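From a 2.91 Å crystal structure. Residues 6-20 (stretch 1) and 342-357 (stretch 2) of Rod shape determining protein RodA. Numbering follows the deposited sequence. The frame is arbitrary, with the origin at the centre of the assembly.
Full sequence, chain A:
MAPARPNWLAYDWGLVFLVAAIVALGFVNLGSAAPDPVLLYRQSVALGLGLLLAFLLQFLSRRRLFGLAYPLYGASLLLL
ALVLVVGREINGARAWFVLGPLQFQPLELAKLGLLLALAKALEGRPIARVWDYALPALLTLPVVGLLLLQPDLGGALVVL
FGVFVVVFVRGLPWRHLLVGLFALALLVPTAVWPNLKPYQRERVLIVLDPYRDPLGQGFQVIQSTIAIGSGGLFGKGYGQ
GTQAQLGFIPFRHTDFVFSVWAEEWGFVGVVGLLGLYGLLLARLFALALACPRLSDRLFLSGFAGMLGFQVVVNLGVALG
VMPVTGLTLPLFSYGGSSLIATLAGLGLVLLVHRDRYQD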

# COMPACT_ATOMS: atom_id res chain seq x y z
N PRO A 6 20.27 5.07 -12.35
CA PRO A 6 19.06 5.47 -13.08
C PRO A 6 19.29 5.55 -14.60
O PRO A 6 18.33 5.52 -15.37
CB PRO A 6 18.74 6.85 -12.50
CG PRO A 6 20.04 7.36 -11.98
CD PRO A 6 20.78 6.15 -11.49
N ASN A 7 20.56 5.64 -15.00
CA ASN A 7 20.92 5.79 -16.40
C ASN A 7 20.82 4.50 -17.20
O ASN A 7 20.77 4.55 -18.44
CB ASN A 7 22.35 6.34 -16.53
CG ASN A 7 22.47 7.80 -16.10
OD1 ASN A 7 22.25 8.71 -16.89
ND2 ASN A 7 22.83 8.02 -14.84
N TRP A 8 20.80 3.34 -16.54
CA TRP A 8 20.96 2.06 -17.23
C TRP A 8 19.66 1.32 -17.51
O TRP A 8 19.58 0.61 -18.52
CB TRP A 8 21.89 1.14 -16.43
CG TRP A 8 22.05 -0.23 -17.05
CD1 TRP A 8 21.46 -1.38 -16.63
CD2 TRP A 8 22.83 -0.57 -18.20
NE1 TRP A 8 21.83 -2.43 -17.45
CE2 TRP A 8 22.67 -1.95 -18.42
CE3 TRP A 8 23.65 0.16 -19.07
CZ2 TRP A 8 23.30 -2.63 -19.47
CZ3 TRP A 8 24.28 -0.51 -20.11
CH2 TRP A 8 24.10 -1.89 -20.30
N LEU A 9 18.64 1.46 -16.65
CA LEU A 9 17.34 0.81 -16.84
C LEU A 9 17.48 -0.72 -16.85
O LEU A 9 17.14 -1.41 -17.82
CB LEU A 9 16.64 1.32 -18.12
CG LEU A 9 16.18 2.79 -18.23
CD1 LEU A 9 17.32 3.74 -18.61
CD2 LEU A 9 15.02 2.93 -19.21
N ALA A 10 17.99 -1.25 -15.74
CA ALA A 10 18.00 -2.68 -15.44
C ALA A 10 16.87 -3.04 -14.48
O ALA A 10 17.10 -3.61 -13.41
CB ALA A 10 19.35 -3.10 -14.86
N TYR A 11 15.64 -2.70 -14.84
CA TYR A 11 14.49 -2.99 -14.00
C TYR A 11 13.88 -4.34 -14.37
O TYR A 11 14.25 -4.96 -15.37
CB TYR A 11 13.43 -1.88 -14.12
CG TYR A 11 13.91 -0.51 -13.70
CD1 TYR A 11 14.39 0.40 -14.64
CD2 TYR A 11 13.86 -0.11 -12.37
CE1 TYR A 11 14.81 1.66 -14.28
CE2 TYR A 11 14.28 1.16 -11.99
CZ TYR A 11 14.76 2.04 -12.95
OH TYR A 11 15.18 3.29 -12.59
N ASP A 12 12.94 -4.79 -13.55
CA ASP A 12 12.10 -5.93 -13.91
C ASP A 12 10.88 -5.38 -14.62
O ASP A 12 9.92 -4.95 -13.98
CB ASP A 12 11.71 -6.75 -12.68
CG ASP A 12 10.79 -7.90 -13.03
OD1 ASP A 12 11.21 -8.82 -13.76
OD2 ASP A 12 9.62 -7.87 -12.58
N TRP A 13 10.91 -5.39 -15.95
CA TRP A 13 9.83 -4.77 -16.70
C TRP A 13 8.53 -5.56 -16.63
O TRP A 13 7.47 -5.00 -16.92
CB TRP A 13 10.26 -4.57 -18.16
CG TRP A 13 11.51 -3.74 -18.29
CD1 TRP A 13 12.80 -4.20 -18.33
CD2 TRP A 13 11.60 -2.31 -18.37
NE1 TRP A 13 13.68 -3.15 -18.44
CE2 TRP A 13 12.97 -1.98 -18.47
CE3 TRP A 13 10.66 -1.28 -18.38
CZ2 TRP A 13 13.41 -0.66 -18.57
CZ3 TRP A 13 11.10 0.03 -18.48
CH2 TRP A 13 12.47 0.33 -18.57
N GLY A 14 8.58 -6.84 -16.25
CA GLY A 14 7.34 -7.59 -16.05
C GLY A 14 6.44 -6.97 -15.00
O GLY A 14 5.23 -6.83 -15.20
N LEU A 15 7.02 -6.59 -13.86
CA LEU A 15 6.25 -5.90 -12.82
C LEU A 15 5.69 -4.59 -13.34
O LEU A 15 4.57 -4.20 -13.00
CB LEU A 15 7.13 -5.66 -11.60
CG LEU A 15 6.51 -4.88 -10.43
CD1 LEU A 15 5.32 -5.64 -9.87
CD2 LEU A 15 7.55 -4.64 -9.35
N VAL A 16 6.46 -3.89 -14.18
CA VAL A 16 5.98 -2.66 -14.80
C VAL A 16 4.73 -2.94 -15.63
O VAL A 16 3.72 -2.22 -15.54
CB VAL A 16 7.10 -2.02 -15.63
CG1 VAL A 16 6.65 -0.69 -16.21
CG2 VAL A 16 8.35 -1.83 -14.78
N PHE A 17 4.76 -4.01 -16.45
CA PHE A 17 3.59 -4.34 -17.26
C PHE A 17 2.40 -4.73 -16.39
O PHE A 17 1.25 -4.42 -16.72
CB PHE A 17 3.89 -5.46 -18.25
CG PHE A 17 2.64 -6.05 -18.90
CD1 PHE A 17 1.97 -5.36 -19.90
CD2 PHE A 17 2.15 -7.29 -18.50
CE1 PHE A 17 0.82 -5.89 -20.49
CE2 PHE A 17 1.00 -7.83 -19.09
CZ PHE A 17 0.34 -7.12 -20.08
N LEU A 18 2.66 -5.41 -15.26
CA LEU A 18 1.56 -5.79 -14.37
C LEU A 18 0.88 -4.56 -13.77
O LEU A 18 -0.36 -4.45 -13.78
CB LEU A 18 2.08 -6.72 -13.27
CG LEU A 18 2.65 -8.08 -13.69
CD1 LEU A 18 2.99 -8.94 -12.47
CD2 LEU A 18 1.70 -8.82 -14.62
N VAL A 19 1.67 -3.63 -13.24
CA VAL A 19 1.10 -2.40 -12.69
C VAL A 19 0.32 -1.65 -13.77
O VAL A 19 -0.81 -1.21 -13.54
CB VAL A 19 2.20 -1.52 -12.07
CG1 VAL A 19 1.64 -0.15 -11.70
CG2 VAL A 19 2.78 -2.20 -10.85
N ALA A 20 0.90 -1.53 -14.97
CA ALA A 20 0.23 -0.81 -16.05
C ALA A 20 -1.07 -1.49 -16.46
O ALA A 20 -2.05 -0.82 -16.81
CB ALA A 20 1.16 -0.67 -17.25
N THR A 342 0.46 4.49 -4.26
CA THR A 342 0.82 3.16 -4.73
C THR A 342 1.88 3.24 -5.81
O THR A 342 2.82 2.44 -5.82
CB THR A 342 -0.41 2.42 -5.25
OG1 THR A 342 -1.45 2.45 -4.26
CG2 THR A 342 -0.06 0.97 -5.56
N LEU A 343 1.76 4.21 -6.71
CA LEU A 343 2.78 4.38 -7.74
C LEU A 343 4.12 4.77 -7.12
O LEU A 343 5.17 4.28 -7.55
CB LEU A 343 2.32 5.43 -8.75
CG LEU A 343 1.19 4.91 -9.61
CD1 LEU A 343 0.97 5.85 -10.76
CD2 LEU A 343 1.49 3.50 -10.11
N ALA A 344 4.11 5.64 -6.12
CA ALA A 344 5.36 6.05 -5.48
C ALA A 344 6.02 4.87 -4.77
O ALA A 344 7.23 4.67 -4.88
CB ALA A 344 5.11 7.19 -4.50
N GLY A 345 5.24 4.09 -4.03
CA GLY A 345 5.79 2.91 -3.40
C GLY A 345 6.32 1.91 -4.40
O GLY A 345 7.35 1.27 -4.18
N LEU A 346 5.62 1.74 -5.53
CA LEU A 346 6.12 0.85 -6.57
C LEU A 346 7.39 1.40 -7.20
O LEU A 346 8.28 0.62 -7.55
CB LEU A 346 5.04 0.60 -7.62
CG LEU A 346 3.87 -0.24 -7.08
CD1 LEU A 346 2.62 -0.07 -7.95
CD2 LEU A 346 4.26 -1.70 -6.96
N GLY A 347 7.52 2.72 -7.31
CA GLY A 347 8.78 3.29 -7.78
C GLY A 347 9.92 3.02 -6.82
O GLY A 347 11.04 2.69 -7.24
N LEU A 348 9.67 3.17 -5.52
CA LEU A 348 10.68 2.82 -4.52
C LEU A 348 11.09 1.35 -4.65
O LEU A 348 12.28 1.03 -4.64
CB LEU A 348 10.15 3.11 -3.12
CG LEU A 348 10.47 4.46 -2.49
CD1 LEU A 348 10.18 5.60 -3.45
CD2 LEU A 348 9.70 4.65 -1.20
N VAL A 349 10.10 0.45 -4.73
CA VAL A 349 10.46 -0.96 -4.80
C VAL A 349 11.25 -1.24 -6.09
O VAL A 349 12.20 -2.03 -6.08
CB VAL A 349 9.20 -1.84 -4.66
CG1 VAL A 349 8.40 -1.93 -5.95
CG2 VAL A 349 9.56 -3.23 -4.19
N LEU A 350 10.92 -0.55 -7.18
CA LEU A 350 11.60 -0.76 -8.45
C LEU A 350 13.05 -0.28 -8.40
O LEU A 350 13.95 -0.92 -8.96
CB LEU A 350 10.84 -0.04 -9.56
CG LEU A 350 10.59 -0.82 -10.84
CD1 LEU A 350 9.82 -2.08 -10.53
CD2 LEU A 350 9.84 0.04 -11.84
N LEU A 351 13.29 0.86 -7.73
CA LEU A 351 14.65 1.35 -7.60
C LEU A 351 15.46 0.50 -6.62
O LEU A 351 16.67 0.35 -6.80
CB LEU A 351 14.68 2.82 -7.19
CG LEU A 351 14.67 3.26 -5.72
CD1 LEU A 351 16.08 3.29 -5.12
CD2 LEU A 351 14.00 4.62 -5.57
N VAL A 352 14.83 -0.06 -5.58
CA VAL A 352 15.64 -0.92 -4.72
C VAL A 352 15.92 -2.25 -5.40
O VAL A 352 16.93 -2.89 -5.09
CB VAL A 352 15.03 -1.15 -3.32
CG1 VAL A 352 14.94 0.15 -2.55
CG2 VAL A 352 13.69 -1.82 -3.40
N HIS A 353 15.07 -2.67 -6.35
CA HIS A 353 15.42 -3.85 -7.14
C HIS A 353 16.52 -3.56 -8.15
O HIS A 353 17.37 -4.43 -8.39
CB HIS A 353 14.20 -4.42 -7.86
CG HIS A 353 14.49 -5.66 -8.65
ND1 HIS A 353 14.52 -5.68 -10.03
CD2 HIS A 353 14.75 -6.93 -8.25
CE1 HIS A 353 14.80 -6.90 -10.45
NE2 HIS A 353 14.94 -7.68 -9.39
N ARG A 354 16.53 -2.37 -8.75
CA ARG A 354 17.57 -2.09 -9.74
C ARG A 354 18.95 -1.89 -9.13
O ARG A 354 19.95 -2.09 -9.81
CB ARG A 354 17.21 -0.87 -10.59
CG ARG A 354 17.56 0.45 -9.94
CD ARG A 354 17.69 1.55 -10.98
NE ARG A 354 17.36 2.86 -10.42
CZ ARG A 354 18.19 3.58 -9.67
NH1 ARG A 354 19.41 3.13 -9.40
NH2 ARG A 354 17.80 4.75 -9.20
N ASP A 355 19.03 -1.50 -7.85
CA ASP A 355 20.30 -1.31 -7.17
C ASP A 355 20.68 -2.50 -6.29
O ASP A 355 21.49 -2.35 -5.37
CB ASP A 355 20.28 -0.02 -6.34
CG ASP A 355 20.41 1.25 -7.20
OD1 ASP A 355 21.01 1.19 -8.29
OD2 ASP A 355 19.92 2.32 -6.76
N ARG A 356 20.14 -3.69 -6.58
CA ARG A 356 20.30 -4.82 -5.65
C ARG A 356 21.73 -5.35 -5.62
O ARG A 356 22.16 -5.89 -4.60
CB ARG A 356 19.32 -5.95 -6.02
CG ARG A 356 19.56 -6.60 -7.37
CD ARG A 356 18.41 -7.53 -7.76
NE ARG A 356 18.61 -8.15 -9.07
CZ ARG A 356 18.46 -7.52 -10.23
NH1 ARG A 356 18.11 -6.24 -10.26
NH2 ARG A 356 18.68 -8.16 -11.37
N TYR A 357 22.47 -5.20 -6.71
CA TYR A 357 23.86 -5.64 -6.80
C TYR A 357 24.77 -4.41 -6.80
O TYR A 357 25.45 -4.10 -7.78
CB TYR A 357 24.09 -6.50 -8.07
CG TYR A 357 23.32 -7.81 -8.13
CD1 TYR A 357 23.17 -8.60 -6.99
CD2 TYR A 357 22.73 -8.25 -9.32
CE1 TYR A 357 22.47 -9.80 -7.04
CE2 TYR A 357 22.02 -9.45 -9.38
CZ TYR A 357 21.90 -10.22 -8.23
OH TYR A 357 21.20 -11.41 -8.25

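The contact joins the two ends of one chain. Helix 13-20 runs nearly antiparallel to helix 342-354, at 171°, with a closest axis approach of 11.3 Å. That spacing is wide, and branched aliphatic side chains fill it. Toward the loop before Trp13 the backbones draw nearer, until the CA atoms of Tyr11 and Arg354 lie 5.3 Å apart. Together the two stretches bury 626 Å².

Apolar packing joins the stretches through six side-chain pairs. Leu350 is its hub: its CA-to-CB bond points toward stretch 1, and its chi1 of -134° lies between wells. Leu350 CD1 meets Leu15 CD2 at 3.6 Å, Leu350 CD2 meets Val16 CG2 at 3.8 Å, and Leu350 CG lies 3.7 Å from Tyr11 CD2. A leucine suits this position because its branched end reaches several neighbours on stretch 1. One turn further along helix 13-20, Val19 packs against two leucines: Val19 CG2 touches Leu346 CD1 at 3.6 Å, and Val19 CG1 lies 4.0 Å from Leu343 CD2 while also close to Leu346 CD1. The spacing gives a simple rule. Leu15 and Val19 are four residues apart, as are Leu346 and Leu350, so each pair presents side chains from successive turns to the same partner helix.

Polar contacts gather at the other end, where Arg354 has the largest covered area of any residue here, followed by Leu350 and Tyr11. The Tyr11 CA-to-CB bond points sideways, but chi1 near -61° (m) brings the ring's end closer to stretch 2. Its edge meets the backbone, with Tyr11 CD2 3.5 Å from Leu350 O, while Arg354 NE donates a weak hydrogen bond to Tyr11 OH at 3.1 Å. The angle at the hydrogen is 131°, well short of linear. Tyrosine thus serves both needs, an apolar ring against leucine and a hydroxyl at the edge of the guanidinium. Pro6 N sits over one face of that guanidinium, 3.6 Å from Arg354 NH1.

Bonds within each stretch accompany these contacts. A salt bridge from Arg354 NH1 to Asp355 OD1, 2.7 Å, engages the arginine's end, and Arg356 NH1 donates to His353 O at 2.7 Å. Asp12 caps helix 13-20: Asp12 OD2 accepts from Leu15 N at 3.2 Å, adding to a weak backbone bond from Leu15 N to Asp12 O at 3.3 Å. Asp12 CB also lies 3.8 Å from His353 CE1, so one short side chain caps the helix with its carboxylate and touches the imidazole with its CB.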